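Local structure of interleukin-10-like protein (Human herpesvirus 5, 1LQS) at residues C[73-78]-C[94-99]; C[69-74]-C[101-106]. The protein mimics human interleukin-10, binding the host interleukin-10 receptor and triggering immunosuppressive signalling that the virus exploits. All blocks are in the same frame, centred on the assembly; numbering follows the deposited sequence.

Interaction 1: residues C[73-78]-C[94-99]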
loop_
_atom_site.group_PDB
_atom_site.type_symbol
_atom_site.label_atom_id
_atom_site.label_comp_id
_atom_site.label_asym_id
_atom_site.label_seq_id
_atom_site.Cartn_x
_atom_site.Cartn_y
_atom_site.Cartn_z
ATOM N N TYR C 73 -16.783 -18.558 1.567
ATOM C CA TYR C 73 -18.185 -18.554 1.920
ATOM C C TYR C 73 -19.060 -19.062 0.791
ATOM O O TYR C 73 -19.931 -19.908 0.995
ATOM C CB TYR C 73 -18.628 -17.149 2.289
ATOM C CG TYR C 73 -18.321 -16.759 3.708
ATOM C CD1 TYR C 73 -19.196 -17.069 4.738
ATOM C CD2 TYR C 73 -17.188 -16.016 4.010
ATOM C CE1 TYR C 73 -18.954 -16.632 6.036
ATOM C CE2 TYR C 73 -16.940 -15.578 5.299
ATOM C CZ TYR C 73 -17.825 -15.880 6.303
ATOM O OH TYR C 73 -17.600 -15.384 7.564
ATOM N N LEU C 74 -18.848 -18.538 -0.404
ATOM C CA LEU C 74 -19.670 -18.976 -1.510
ATOM C C LEU C 74 -19.491 -20.461 -1.794
ATOM O O LEU C 74 -20.456 -21.157 -2.104
ATOM C CB LEU C 74 -19.353 -18.146 -2.759
ATOM C CG LEU C 74 -19.696 -16.659 -2.608
ATOM C CD1 LEU C 74 -19.527 -15.932 -3.922
ATOM C CD2 LEU C 74 -21.120 -16.531 -2.156
ATOM N N GLU C 75 -18.265 -20.951 -1.640
ATOM C CA GLU C 75 -17.962 -22.343 -1.949
ATOM C C GLU C 75 -17.984 -23.387 -0.834
ATOM O O GLU C 75 -18.269 -24.551 -1.094
ATOM C CB GLU C 75 -16.612 -22.411 -2.663
ATOM C CG GLU C 75 -16.563 -21.633 -3.963
ATOM C CD GLU C 75 -17.561 -22.139 -4.992
ATOM O OE1 GLU C 75 -17.576 -23.366 -5.255
ATOM O OE2 GLU C 75 -18.319 -21.310 -5.544
ATOM N N ILE C 76 -17.688 -22.993 0.397
ATOM C CA ILE C 76 -17.669 -23.956 1.491
ATOM C C ILE C 76 -18.652 -23.660 2.618
ATOM O O ILE C 76 -19.533 -24.475 2.914
ATOM C CB ILE C 76 -16.256 -24.072 2.113
ATOM C CG1 ILE C 76 -15.231 -24.451 1.040
ATOM C CG2 ILE C 76 -16.257 -25.130 3.193
ATOM C CD1 ILE C 76 -15.544 -25.746 0.337
ATOM N N VAL C 77 -18.494 -22.498 3.247
ATOM C CA VAL C 77 -19.350 -22.112 4.369
ATOM C C VAL C 77 -20.853 -22.183 4.080
ATOM O O VAL C 77 -21.584 -22.932 4.732
ATOM C CB VAL C 77 -19.017 -20.690 4.864
ATOM C CG1 VAL C 77 -19.736 -20.431 6.176
ATOM C CG2 VAL C 77 -17.516 -20.518 5.032
ATOM N N PHE C 78 -21.325 -21.405 3.112
ATOM C CA PHE C 78 -22.748 -21.437 2.818
ATOM C C PHE C 78 -23.253 -22.825 2.464
ATOM O O PHE C 78 -24.249 -23.277 3.034
ATOM C CB PHE C 78 -23.118 -20.436 1.718
ATOM C CG PHE C 78 -23.521 -19.085 2.246
ATOM C CD1 PHE C 78 -22.709 -17.974 2.056
ATOM C CD2 PHE C 78 -24.709 -18.929 2.950
ATOM C CE1 PHE C 78 -23.069 -16.739 2.556
ATOM C CE2 PHE C 78 -25.077 -17.689 3.456
ATOM C CZ PHE C 78 -24.249 -16.592 3.255
ATOM N N SER C 94 -30.605 -17.359 -0.212
ATOM C CA SER C 94 -30.833 -15.968 -0.578
ATOM C C SER C 94 -29.554 -15.152 -0.387
ATOM O O SER C 94 -29.163 -14.369 -1.252
ATOM C CB SER C 94 -31.955 -15.397 0.293
ATOM O OG SER C 94 -32.039 -13.990 0.177
ATOM N N MET C 95 -28.910 -15.348 0.756
ATOM C CA MET C 95 -27.695 -14.632 1.066
ATOM C C MET C 95 -26.558 -15.043 0.139
ATOM O O MET C 95 -25.878 -14.176 -0.419
ATOM C CB MET C 95 -27.301 -14.841 2.544
ATOM C CG MET C 95 -28.228 -14.119 3.549
ATOM S SD MET C 95 -27.747 -14.127 5.320
ATOM C CE MET C 95 -28.006 -15.867 5.729
ATOM N N ARG C 96 -26.356 -16.352 -0.044
ATOM C CA ARG C 96 -25.276 -16.828 -0.909
ATOM C C ARG C 96 -25.453 -16.202 -2.281
ATOM O O ARG C 96 -24.499 -15.715 -2.891
ATOM C CB ARG C 96 -25.296 -18.355 -1.045
ATOM C CG ARG C 96 -24.092 -18.916 -1.824
ATOM C CD ARG C 96 -24.334 -20.337 -2.308
ATOM N NE ARG C 96 -23.188 -20.942 -3.005
ATOM C CZ ARG C 96 -22.662 -20.511 -4.155
ATOM N NH1 ARG C 96 -23.160 -19.451 -4.778
ATOM N NH2 ARG C 96 -21.637 -21.159 -4.696
ATOM N N SER C 97 -26.700 -16.221 -2.737
ATOM C CA SER C 97 -27.111 -15.679 -4.029
ATOM C C SER C 97 -26.717 -14.209 -4.179
ATOM O O SER C 97 -26.103 -13.812 -5.173
ATOM C CB SER C 97 -28.626 -15.826 -4.153
ATOM O OG SER C 97 -29.090 -15.575 -5.461
ATOM N N THR C 98 -27.085 -13.402 -3.185
ATOM C CA THR C 98 -26.771 -11.981 -3.193
ATOM C C THR C 98 -25.260 -11.766 -3.057
ATOM O O THR C 98 -24.686 -10.870 -3.680
ATOM C CB THR C 98 -27.500 -11.240 -2.040
ATOM O OG1 THR C 98 -28.905 -11.201 -2.308
ATOM C CG2 THR C 98 -26.976 -9.817 -1.885
ATOM N N LEU C 99 -24.616 -12.589 -2.245
ATOM C CA LEU C 99 -23.189 -12.440 -2.058
ATOM C C LEU C 99 -22.540 -12.776 -3.378
ATOM O O LEU C 99 -21.555 -12.153 -3.779
ATOM C CB LEU C 99 -22.702 -13.373 -0.955
ATOM C CG LEU C 99 -21.285 -13.153 -0.420
ATOM C CD1 LEU C 99 -21.013 -11.666 -0.189
ATOM C CD2 LEU C 99 -21.137 -13.947 0.866
#

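Interaction 2: residues C[69-74]-C[101-106]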
loop_
_atom_site.group_PDB
_atom_site.type_symbol
_atom_site.label_atom_id
_atom_site.label_comp_id
_atom_site.label_asym_id
_atom_site.label_seq_id
_atom_site.Cartn_x
_atom_site.Cartn_y
_atom_site.Cartn_z
ATOM N N LEU C 69 -11.783 -14.971 1.466
ATOM C CA LEU C 69 -12.979 -15.045 2.295
ATOM C C LEU C 69 -14.254 -15.248 1.502
ATOM O O LEU C 69 -14.996 -16.210 1.743
ATOM C CB LEU C 69 -13.120 -13.799 3.151
ATOM C CG LEU C 69 -12.219 -13.742 4.387
ATOM C CD1 LEU C 69 -12.613 -12.534 5.246
ATOM C CD2 LEU C 69 -12.341 -15.040 5.189
ATOM N N LEU C 70 -14.513 -14.349 0.555
ATOM C CA LEU C 70 -15.710 -14.440 -0.265
ATOM C C LEU C 70 -15.845 -15.794 -0.976
ATOM O O LEU C 70 -16.955 -16.335 -1.104
ATOM C CB LEU C 70 -15.722 -13.293 -1.272
ATOM C CG LEU C 70 -15.832 -11.889 -0.660
ATOM C CD1 LEU C 70 -15.549 -10.833 -1.711
ATOM C CD2 LEU C 70 -17.217 -11.698 -0.071
ATOM N N ARG C 71 -14.724 -16.348 -1.431
ATOM C CA ARG C 71 -14.759 -17.641 -2.115
ATOM C C ARG C 71 -15.065 -18.740 -1.109
ATOM O O ARG C 71 -15.822 -19.676 -1.391
ATOM C CB ARG C 71 -13.413 -17.940 -2.786
ATOM C CG ARG C 71 -13.226 -17.337 -4.156
ATOM C CD ARG C 71 -11.753 -17.355 -4.583
ATOM N NE ARG C 71 -11.618 -16.889 -5.960
ATOM C CZ ARG C 71 -11.965 -17.608 -7.026
ATOM N NH1 ARG C 71 -12.453 -18.824 -6.866
ATOM N NH2 ARG C 71 -11.850 -17.106 -8.246
ATOM N N ARG C 72 -14.455 -18.615 0.063
ATOM C CA ARG C 72 -14.615 -19.580 1.139
ATOM C C ARG C 72 -16.095 -19.691 1.532
ATOM O O ARG C 72 -16.611 -20.779 1.780
ATOM C CB ARG C 72 -13.733 -19.137 2.316
ATOM C CG ARG C 72 -13.891 -19.896 3.611
ATOM C CD ARG C 72 -13.761 -21.369 3.410
ATOM N NE ARG C 72 -13.272 -22.026 4.618
ATOM C CZ ARG C 72 -12.048 -22.533 4.742
ATOM N NH1 ARG C 72 -11.188 -22.457 3.730
ATOM N NH2 ARG C 72 -11.687 -23.124 5.876
ATOM N N TYR C 73 -16.783 -18.558 1.567
ATOM C CA TYR C 73 -18.185 -18.554 1.920
ATOM C C TYR C 73 -19.060 -19.062 0.791
ATOM O O TYR C 73 -19.931 -19.908 0.995
ATOM C CB TYR C 73 -18.628 -17.149 2.289
ATOM C CG TYR C 73 -18.321 -16.759 3.708
ATOM C CD1 TYR C 73 -19.196 -17.069 4.738
ATOM C CD2 TYR C 73 -17.188 -16.016 4.010
ATOM C CE1 TYR C 73 -18.954 -16.632 6.036
ATOM C CE2 TYR C 73 -16.940 -15.578 5.299
ATOM C CZ TYR C 73 -17.825 -15.880 6.303
ATOM O OH TYR C 73 -17.600 -15.384 7.564
ATOM N N LEU C 74 -18.848 -18.538 -0.404
ATOM C CA LEU C 74 -19.670 -18.976 -1.510
ATOM C C LEU C 74 -19.491 -20.461 -1.794
ATOM O O LEU C 74 -20.456 -21.157 -2.104
ATOM C CB LEU C 74 -19.353 -18.146 -2.759
ATOM C CG LEU C 74 -19.696 -16.659 -2.608
ATOM C CD1 LEU C 74 -19.527 -15.932 -3.922
ATOM C CD2 LEU C 74 -21.120 -16.531 -2.156
ATOM N N SER C 101 -23.881 -12.317 -6.296
ATOM C CA SER C 101 -24.120 -11.155 -7.138
ATOM C C SER C 101 -23.023 -10.119 -6.931
ATOM O O SER C 101 -22.486 -9.566 -7.897
ATOM C CB SER C 101 -25.483 -10.545 -6.808
ATOM O OG SER C 101 -25.774 -9.450 -7.655
ATOM N N ILE C 102 -22.693 -9.860 -5.669
ATOM C CA ILE C 102 -21.644 -8.902 -5.338
ATOM C C ILE C 102 -20.267 -9.337 -5.879
ATOM O O ILE C 102 -19.551 -8.530 -6.473
ATOM C CB ILE C 102 -21.543 -8.692 -3.805
ATOM C CG1 ILE C 102 -22.865 -8.134 -3.280
ATOM C CG2 ILE C 102 -20.414 -7.730 -3.478
ATOM C CD1 ILE C 102 -22.836 -7.776 -1.823
ATOM N N TYR C 103 -19.911 -10.612 -5.687
ATOM C CA TYR C 103 -18.623 -11.131 -6.149
ATOM C C TYR C 103 -18.403 -10.994 -7.651
ATOM O O TYR C 103 -17.335 -10.569 -8.086
ATOM C CB TYR C 103 -18.463 -12.602 -5.771
ATOM C CG TYR C 103 -17.045 -13.117 -5.945
ATOM C CD1 TYR C 103 -15.992 -12.570 -5.213
ATOM C CD2 TYR C 103 -16.756 -14.143 -6.832
ATOM C CE1 TYR C 103 -14.694 -13.027 -5.359
ATOM C CE2 TYR C 103 -15.458 -14.608 -6.984
ATOM C CZ TYR C 103 -14.430 -14.044 -6.242
ATOM O OH TYR C 103 -13.140 -14.502 -6.379
ATOM N N LYS C 104 -19.401 -11.372 -8.443
ATOM C CA LYS C 104 -19.294 -11.271 -9.890
ATOM C C LYS C 104 -19.031 -9.832 -10.307
ATOM O O LYS C 104 -18.307 -9.589 -11.272
ATOM C CB LYS C 104 -20.573 -11.782 -10.563
ATOM C CG LYS C 104 -20.784 -13.287 -10.393
ATOM C CD LYS C 104 -22.016 -13.788 -11.138
ATOM C CE LYS C 104 -22.194 -15.290 -10.943
ATOM N NZ LYS C 104 -23.414 -15.828 -11.614
ATOM N N ASP C 105 -19.615 -8.877 -9.581
ATOM C CA ASP C 105 -19.417 -7.459 -9.886
ATOM C C ASP C 105 -18.080 -6.923 -9.395
ATOM O O ASP C 105 -17.513 -6.022 -10.000
ATOM C CB ASP C 105 -20.539 -6.614 -9.288
ATOM C CG ASP C 105 -21.734 -6.507 -10.205
ATOM O OD1 ASP C 105 -22.660 -5.729 -9.870
ATOM O OD2 ASP C 105 -21.743 -7.204 -11.254
ATOM N N MET C 106 -17.585 -7.465 -8.290
ATOM C CA MET C 106 -16.312 -7.028 -7.747
ATOM C C MET C 106 -15.118 -7.448 -8.620
ATOM O O MET C 106 -14.126 -6.713 -8.710
ATOM C CB MET C 106 -16.128 -7.576 -6.338
ATOM C CG MET C 106 -16.946 -6.891 -5.266
ATOM S SD MET C 106 -16.589 -7.711 -3.696
ATOM C CE MET C 106 -14.932 -7.129 -3.386
#

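Interaction 1: residues C[73-78]-C[94-99]
F78 and R96 meet where helix 62-84 and helix 89-106 pack nearly antiparallel, at 161° over these segments, in the all-helical fold of the interleukin-10 family. R96 lies over one face of the F78 ring with its aliphatic root, a CH-pi contact in which CB stands 4.1 Å from the ring centroid. With R96 CG anti to the backbone N (chi1 -174°), CG lies beside F78 CB and L74 CD2, and the chain runs extended to NE, close to the L74 carbonyl oxygen. L99 reaches the same ring near its plane, its CD2 3.8 Å from F78 CE1, while M95 brings CB to 3.6 Å from F78 CZ. Beside the ring, the CD2 branch of L74 touches both R96 and L99, 3.8 Å from R96 CG and 3.7 Å from L99 CB. The ring and M95 also pack on L142 of the second subunit, in its C-terminal helix 142-155, which lies against this helix pair as in the intertwined IL-10 dimer.

The charged end of R96 has two acidic neighbours: NH1 forms a salt bridge with E100, one turn further along its own helix, and NH2 another with E75, whose chain bends about CB-CG (chi2 -61°). The carbonyl oxygen of L74 lies over one face of the R96 guanidinium, and E75 OE2 sits 3.4 Å from R96 NH2.

Interaction 2: residues C[69-74]-C[101-106]
This is a buried, mainly apolar helix-to-helix contact with a polar margin, in which L70 and R71 of helix 62-84 meet Y103 and M106 on the last turns of helix 89-106. It belongs to the helical bundle of the interleukin-10 fold; the segments run at 144° to each other, their axes 11.1 Å apart at closest approach. Y103 supplies much of the surface. Its CG is anti to the backbone N (chi1 -167°), and the ring extends toward helix 62-84, where the CD1 methyl of L70 meets its edge near the ring plane, 3.9 Å from Y103 CD1. That methyl also touches sulfur: M106 SD lies 3.8 Å from L70 CD1, the two side chains crossing at about a right angle. Nearer the root of the tyrosine side chain, L74 CD1 lies 4.0 Å from Y103 CB. M106 packs in turn on L149 of the second subunit.

At the margin, the Y103 hydroxyl and the R71 guanidinium converge on D67, one turn earlier in helix 62-84: R71 NE forms a salt bridge with OD2 and Y103 OH a hydrogen bond with OD1. The carboxylate thus links both groups. The guanidinium and phenol planes stand 86° apart, and R71 CG lies 3.6 Å from Y103 OH.

How the interactions relate
Interactions 1 and 2 are successive parts of one interface between helix 62-84 and helix 89-106, their centres about 8 Å apart. Because the helices run in opposing senses, the earlier residues of one meet the later residues of the other: 69-74 faces 101-106, and 73-78 faces 94-99. L74 serves both, and L99 CD1 packs 3.8 Å from L70 CD2, joining their apolar layers. Where the two segments of helix 62-84 overlap, the helix widens into a pi-type turn, with a probable hydrogen bond from V77 N to R72 O, 2.9 Å long. Both contacts border the second subunit, where the hydroxyl of Y73, which lies in both segments of helix 62-84, hydrogen-bonds to the backbone oxygen of G138.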